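Local coordinates for protein pyruvate carboxylase n-terminal domain (Aquifex aeolicus, PDB 1ULZ) that forms the biotin carboxylase subunit of pyruvate carboxylase, with a central region belonging to the ATP-grasp family, at residues L244-T247 against P248-E252; T303-I307 against V308-I312; L320-Q324 against E325-F329. The protein carries 1 engineered substitution. All blocks are in the same frame, centred on the assembly; numbering follows the deposited sequence.

Contact 1 of 3, residues L244-T247 against P248-E252; sequences LILT and PEKRE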
# COMPACT_ATOMS: atom_id res chain seq x y z
N LEU A 244 13.07 -12.22 -12.84
CA LEU A 244 12.86 -12.04 -14.27
C LEU A 244 13.48 -13.18 -15.10
O LEU A 244 13.25 -13.26 -16.31
CB LEU A 244 13.47 -10.71 -14.72
CG LEU A 244 12.91 -9.45 -14.05
CD1 LEU A 244 13.85 -8.28 -14.28
CD2 LEU A 244 11.52 -9.17 -14.58
N ILE A 245 14.25 -14.05 -14.46
CA ILE A 245 14.88 -15.15 -15.19
C ILE A 245 14.07 -16.44 -15.27
O ILE A 245 14.28 -17.24 -16.18
CB ILE A 245 16.25 -15.49 -14.61
CG1 ILE A 245 16.13 -15.77 -13.11
CG2 ILE A 245 17.22 -14.36 -14.85
CD1 ILE A 245 17.45 -16.11 -12.48
N LEU A 246 13.17 -16.67 -14.33
CA LEU A 246 12.37 -17.89 -14.36
C LEU A 246 11.07 -17.70 -15.10
O LEU A 246 10.39 -16.68 -14.93
CB LEU A 246 12.07 -18.40 -12.95
CG LEU A 246 13.27 -18.81 -12.10
CD1 LEU A 246 12.79 -19.26 -10.73
CD2 LEU A 246 14.06 -19.91 -12.79
N THR A 247 10.72 -18.67 -15.93
CA THR A 247 9.47 -18.64 -16.68
C THR A 247 8.46 -19.31 -15.75
O THR A 247 8.84 -19.94 -14.76
CB THR A 247 9.57 -19.46 -17.97
OG1 THR A 247 9.91 -20.82 -17.65
CG2 THR A 247 10.64 -18.88 -18.89
N PRO A 248 7.16 -19.19 -16.05
CA PRO A 248 6.15 -19.82 -15.19
C PRO A 248 6.36 -21.33 -15.00
O PRO A 248 6.15 -21.86 -13.91
CB PRO A 248 4.84 -19.49 -15.88
CG PRO A 248 5.13 -18.14 -16.51
CD PRO A 248 6.52 -18.35 -17.08
N GLU A 249 6.78 -22.01 -16.07
CA GLU A 249 7.00 -23.45 -15.97
C GLU A 249 8.20 -23.79 -15.09
O GLU A 249 8.16 -24.76 -14.32
CB GLU A 249 7.18 -24.08 -17.36
CG GLU A 249 7.51 -23.10 -18.50
CD GLU A 249 6.36 -22.16 -18.81
OE1 GLU A 249 5.21 -22.64 -18.94
OE2 GLU A 249 6.60 -20.94 -18.93
N LYS A 250 9.27 -23.01 -15.20
CA LYS A 250 10.44 -23.26 -14.38
C LYS A 250 10.18 -22.81 -12.95
O LYS A 250 10.72 -23.39 -12.00
CB LYS A 250 11.67 -22.55 -14.95
CG LYS A 250 12.25 -23.24 -16.18
CD LYS A 250 13.55 -22.57 -16.59
CE LYS A 250 14.46 -22.38 -15.38
NZ LYS A 250 15.57 -21.40 -15.64
N ARG A 251 9.36 -21.78 -12.80
CA ARG A 251 9.01 -21.28 -11.48
C ARG A 251 8.34 -22.41 -10.70
O ARG A 251 8.68 -22.66 -9.54
CB ARG A 251 8.04 -20.09 -11.58
CG ARG A 251 7.47 -19.64 -10.24
CD ARG A 251 6.90 -18.23 -10.31
NE ARG A 251 7.94 -17.27 -10.68
CZ ARG A 251 8.01 -16.65 -11.85
NH1 ARG A 251 7.08 -16.87 -12.78
NH2 ARG A 251 9.02 -15.83 -12.11
N GLU A 252 7.41 -23.10 -11.35
CA GLU A 252 6.71 -24.21 -10.71
C GLU A 252 7.60 -25.44 -10.56
O GLU A 252 7.53 -26.15 -9.56
CB GLU A 252 5.43 -24.56 -11.47
CG GLU A 252 4.35 -23.49 -11.33
CD GLU A 252 4.09 -23.12 -9.87
OE1 GLU A 252 3.80 -21.93 -9.60
OE2 GLU A 252 4.17 -24.01 -8.99
O HOH W 1 7.73 -15.22 -15.26
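Thr247 meets Lys250 and Arg251 where the loop that leaves strand 235-241 turns into helix 248-264. Arg251 N donates to Thr247 O at 2.7 Å, closing the first helical turn. Thr247 OG1 sits between its own backbone N and carbonyl carbon (chi1 59°), a rotation that faces it toward the open amides of that turn; Thr247 is the N-cap residue, its OG1 accepting a weak but fairly straight bond from Lys250 N at 3.3 Å. The Glu249 chain passes the same threonine at a slant, with CG 3.4 Å from Thr247 OG1 and OE2 near Thr247 CB.

Lys250 and Leu246 cross at about a right angle. The lysine chain bends at chi3 and lays its end against the leucine, with Lys250 CE 3.6 Å from Leu246 CD2, while its ammonium is hydrogen-bonded to Gly281 O. Arg251 takes CG anti to the backbone N (chi1 172°) and folds at chi3, returning its guanidinium toward the loop so that Thr247 O lies over one face. Water 1 lies at the guanidinium edge, in plane. It accepts from Arg251 NH1 at 3.0 Å and donates to Leu246 O at 3.1 Å, linking the loop to the helix.

Further out, NH2 of this arginine forms a salt bridge with Glu225, which helps fix the rotation of the guanidinium. Tyr210 hydrogen-bonds to Arg251 O and also packs against Leu246. The helix entry is therefore held by a modest hydroxyl cap at an exposed corner and by a buried arginine whose charge is balanced by Glu225, with Phe329 as a cation-pi partner and a water-bridged carbonyl, which probably holds its guanidinium in one orientation.

Contact 2 of 3, residues T303-I307 against V308-I312; sequences TGIDI and VKWQI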
# COMPACT_ATOMS: atom_id res chain seq x y z
N THR A 303 1.68 -11.98 -4.62
CA THR A 303 0.80 -13.13 -4.42
C THR A 303 -0.44 -12.74 -3.61
O THR A 303 -1.44 -13.46 -3.62
CB THR A 303 1.49 -14.27 -3.65
OG1 THR A 303 1.79 -13.84 -2.32
CG2 THR A 303 2.75 -14.71 -4.37
N GLY A 304 -0.37 -11.61 -2.92
CA GLY A 304 -1.50 -11.16 -2.13
C GLY A 304 -1.75 -11.99 -0.89
O GLY A 304 -2.86 -12.00 -0.36
N ILE A 305 -0.71 -12.68 -0.42
CA ILE A 305 -0.81 -13.53 0.77
C ILE A 305 -0.02 -12.93 1.94
O ILE A 305 1.16 -12.61 1.82
CB ILE A 305 -0.28 -14.95 0.46
CG1 ILE A 305 -1.08 -15.56 -0.71
CG2 ILE A 305 -0.37 -15.82 1.70
CD1 ILE A 305 -0.54 -16.88 -1.22
N ASP A 306 -0.70 -12.76 3.08
CA ASP A 306 -0.08 -12.20 4.27
C ASP A 306 0.70 -13.30 5.00
O ASP A 306 0.12 -14.13 5.73
CB ASP A 306 -1.18 -11.59 5.16
CG ASP A 306 -0.62 -10.83 6.36
OD1 ASP A 306 -1.29 -9.88 6.80
OD2 ASP A 306 0.46 -11.20 6.86
N ILE A 307 2.01 -13.31 4.80
CA ILE A 307 2.87 -14.32 5.38
C ILE A 307 2.98 -14.30 6.91
O ILE A 307 2.86 -15.35 7.54
CB ILE A 307 4.29 -14.24 4.77
CG1 ILE A 307 4.21 -14.46 3.26
CG2 ILE A 307 5.20 -15.29 5.41
CD1 ILE A 307 5.52 -14.24 2.53
N VAL A 308 3.20 -13.13 7.49
CA VAL A 308 3.32 -13.04 8.95
C VAL A 308 2.04 -13.45 9.68
O VAL A 308 2.10 -14.16 10.68
CB VAL A 308 3.72 -11.62 9.39
CG1 VAL A 308 3.71 -11.54 10.91
CG2 VAL A 308 5.10 -11.29 8.85
N LYS A 309 0.89 -13.01 9.18
CA LYS A 309 -0.37 -13.38 9.80
C LYS A 309 -0.54 -14.89 9.73
O LYS A 309 -0.98 -15.52 10.69
CB LYS A 309 -1.56 -12.69 9.11
CG LYS A 309 -2.90 -12.98 9.79
CD LYS A 309 -4.05 -12.15 9.21
CE LYS A 309 -3.86 -10.66 9.50
NZ LYS A 309 -4.92 -9.83 8.87
N TRP A 310 -0.15 -15.48 8.60
CA TRP A 310 -0.26 -16.93 8.46
C TRP A 310 0.68 -17.67 9.42
O TRP A 310 0.36 -18.76 9.87
CB TRP A 310 0.01 -17.36 7.01
CG TRP A 310 -1.24 -17.45 6.18
CD1 TRP A 310 -1.56 -16.71 5.08
CD2 TRP A 310 -2.35 -18.34 6.41
NE1 TRP A 310 -2.80 -17.08 4.61
CE2 TRP A 310 -3.31 -18.07 5.41
CE3 TRP A 310 -2.63 -19.32 7.37
CZ2 TRP A 310 -4.52 -18.75 5.33
CZ3 TRP A 310 -3.84 -20.00 7.29
CH2 TRP A 310 -4.77 -19.71 6.28
N GLN A 311 1.83 -17.06 9.72
CA GLN A 311 2.78 -17.65 10.66
C GLN A 311 2.07 -17.90 11.98
O GLN A 311 2.20 -18.96 12.59
CB GLN A 311 3.96 -16.70 10.92
CG GLN A 311 5.04 -16.65 9.87
CD GLN A 311 6.24 -15.82 10.32
OE1 GLN A 311 6.16 -14.60 10.44
NE2 GLN A 311 7.37 -16.49 10.59
N ILE A 312 1.31 -16.90 12.42
CA ILE A 312 0.59 -16.98 13.69
C ILE A 312 -0.57 -17.97 13.64
O ILE A 312 -0.75 -18.76 14.56
CB ILE A 312 0.09 -15.59 14.12
CG1 ILE A 312 1.29 -14.63 14.22
CG2 ILE A 312 -0.61 -15.68 15.46
CD1 ILE A 312 0.92 -13.16 14.28
O HOH W 2 -3.88 -10.35 6.11
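Asp306 caps the helix 307-315 by accepting from Lys309 N at OD2, 3.0 Å away and close to straight (167°). The amide comes from above the carboxylate plane, and the same oxygen also forms a salt bridge with Arg16 of helix 11-24. OD1, the other oxygen, receives a 2.7 Å hydrogen bond from water 2, which in turn accepts from Lys309 NZ at 3.0 Å. The two are joined through this water; the direct approach of Asp306 OD1 to Lys309 NZ, 4.2 Å, is too long for a salt bridge, and the ammonium pairs directly with Glu23. With CG anti to the backbone N (chi1 -173°), the aspartate crosses the lysine chain at about a right angle and rests on its CB.

Trp310 N and Gln311 N bond to Asp306 O and Ile307 O, beginning the regular helix. The indole lies alongside the incoming loop: Trp310 CD1 lies 3.1 Å from Asp306 O and 3.7 Å from Ile305 CG2, the branched methyl that meets the ring obliquely. Gln311 lays CG against Ile307 O, and its OE1 is hydrogen-bonded to His78 NE2.

Phe363 and Arg401 of the second subunit also lie against this end, the latter as a weak, long ion pair with Asp306. This is a classical aspartate N-cap, here at a helix start in the ATP-grasp region that packs against helix 11-24 of the N-terminal region.

Contact 3 of 3, residues L320-Q324 against E325-F329; sequences LTIKQ and EDVKF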
# COMPACT_ATOMS: atom_id res chain seq x y z
N LEU A 320 -3.56 -24.42 6.65
CA LEU A 320 -3.25 -23.47 5.59
C LEU A 320 -4.29 -23.72 4.50
O LEU A 320 -4.21 -24.69 3.76
CB LEU A 320 -1.84 -23.73 5.04
CG LEU A 320 -1.37 -22.84 3.89
CD1 LEU A 320 -1.52 -21.36 4.25
CD2 LEU A 320 0.08 -23.16 3.57
N THR A 321 -5.28 -22.83 4.40
CA THR A 321 -6.34 -23.01 3.42
C THR A 321 -6.02 -22.50 2.02
O THR A 321 -6.89 -21.97 1.33
CB THR A 321 -7.64 -22.34 3.90
OG1 THR A 321 -7.40 -20.95 4.11
CG2 THR A 321 -8.11 -22.99 5.21
N ILE A 322 -4.77 -22.67 1.60
CA ILE A 322 -4.34 -22.24 0.27
C ILE A 322 -3.68 -23.41 -0.44
O ILE A 322 -2.72 -23.99 0.07
CB ILE A 322 -3.31 -21.10 0.34
CG1 ILE A 322 -3.87 -19.91 1.10
CG2 ILE A 322 -2.91 -20.69 -1.07
CD1 ILE A 322 -2.89 -18.74 1.21
N LYS A 323 -4.19 -23.78 -1.62
CA LYS A 323 -3.59 -24.87 -2.38
C LYS A 323 -2.56 -24.24 -3.32
O LYS A 323 -2.68 -23.08 -3.67
CB LYS A 323 -4.66 -25.59 -3.22
CG LYS A 323 -5.79 -26.23 -2.43
CD LYS A 323 -6.79 -26.90 -3.38
CE LYS A 323 -8.02 -27.44 -2.66
NZ LYS A 323 -8.83 -26.35 -2.02
N GLN A 324 -1.55 -25.01 -3.72
CA GLN A 324 -0.51 -24.48 -4.60
C GLN A 324 -1.07 -23.86 -5.88
O GLN A 324 -0.55 -22.86 -6.38
CB GLN A 324 0.49 -25.58 -4.98
CG GLN A 324 1.71 -25.06 -5.71
CD GLN A 324 2.49 -24.06 -4.88
OE1 GLN A 324 3.06 -24.41 -3.84
NE2 GLN A 324 2.53 -22.81 -5.32
N GLU A 325 -2.14 -24.46 -6.40
CA GLU A 325 -2.75 -23.96 -7.62
C GLU A 325 -3.39 -22.59 -7.42
O GLU A 325 -3.62 -21.87 -8.39
CB GLU A 325 -3.81 -24.95 -8.11
CG GLU A 325 -4.96 -25.11 -7.15
CD GLU A 325 -5.81 -26.32 -7.46
OE1 GLU A 325 -6.48 -26.33 -8.52
OE2 GLU A 325 -5.79 -27.27 -6.65
N ASP A 326 -3.69 -22.24 -6.17
CA ASP A 326 -4.30 -20.93 -5.89
C ASP A 326 -3.25 -19.81 -5.84
O ASP A 326 -3.60 -18.63 -5.84
CB ASP A 326 -5.05 -20.93 -4.54
CG ASP A 326 -6.10 -22.03 -4.44
OD1 ASP A 326 -6.79 -22.33 -5.44
OD2 ASP A 326 -6.25 -22.59 -3.33
N VAL A 327 -1.98 -20.18 -5.79
CA VAL A 327 -0.90 -19.19 -5.72
C VAL A 327 -0.63 -18.55 -7.08
O VAL A 327 -0.05 -19.18 -7.96
CB VAL A 327 0.42 -19.82 -5.20
CG1 VAL A 327 1.47 -18.73 -4.98
CG2 VAL A 327 0.17 -20.58 -3.90
N LYS A 328 -1.05 -17.30 -7.23
CA LYS A 328 -0.84 -16.57 -8.48
C LYS A 328 0.23 -15.50 -8.33
O LYS A 328 0.50 -15.02 -7.23
CB LYS A 328 -2.15 -15.92 -8.94
CG LYS A 328 -3.32 -16.87 -9.08
CD LYS A 328 -3.04 -17.99 -10.06
CE LYS A 328 -4.28 -18.85 -10.26
NZ LYS A 328 -4.00 -20.09 -11.03
N PHE A 329 0.83 -15.12 -9.45
CA PHE A 329 1.88 -14.11 -9.46
C PHE A 329 1.46 -12.97 -10.37
O PHE A 329 1.47 -13.08 -11.59
CB PHE A 329 3.18 -14.75 -9.94
CG PHE A 329 3.63 -15.89 -9.06
CD1 PHE A 329 4.21 -15.63 -7.82
CD2 PHE A 329 3.40 -17.20 -9.43
CE1 PHE A 329 4.55 -16.67 -6.97
CE2 PHE A 329 3.74 -18.25 -8.58
CZ PHE A 329 4.31 -17.98 -7.35
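Two successive i to i+3 hydrogen bonds, Asp326 N to Lys323 O (2.8 Å) and Val327 N to Gln324 O (3.1 Å), wind the backbone into a short 3-10 turn. Asp326 ties the turn back on itself: with CG anti to its carbonyl carbon (chi1 -55°), OD2 accepts from Lys323 N at 2.9 Å, the amide arriving from above the carboxylate plane. The same oxygen lies against Lys323 CB. Lys323 and Glu325 run side by side in the same direction, Lys323 CD 3.4 Å from Glu325 OE2, although their charged ends stay apart. Lys328 NZ donates to Glu325 O at 3.2 Å.

Among the apolar groups, Ile322 CG2 meets Val327 CG2 at 4.2 Å, the two chains crossing at about a right angle. Gln324 bends at chi2 and brings NE2 to within 3.5 Å of Val327 CG2, while its OE1 accepts from His222 N.

This turn lies in the connection from helix 307-315 to strand 332-339: Ile322 packs on Trp310 of that helix and on Ile221 of strand 220-232, and Gln324 reaches Thr259 of helix 248-264.

How the contacts relate
Contact 3 joins the other two, which do not touch each other: contacts 1 and 2 have centres 22 Å apart and nearest atoms about 8 Å apart. Phe329 of contact 3 reaches both, its CE2 lying 3.6 Å from Arg251 CD, in a pair that is also cation-pi, and its CE1 3.7 Å from Thr303 CG2. Earlier in contact 3, at Thr321 and Ile322, Trp310 CH2 packs on Thr321 OG1 at 3.6 Å, and Trp310 NE1 lies 3.8 Å from Ile322 CD1. Strand 220-232 is common ground, offering Glu225 to contact 1, Leu223 to contact 2 and Ile221 to contact 3. Two helix starts and a 3-10 turn are thereby gathered along one strand of the large antiparallel sheet.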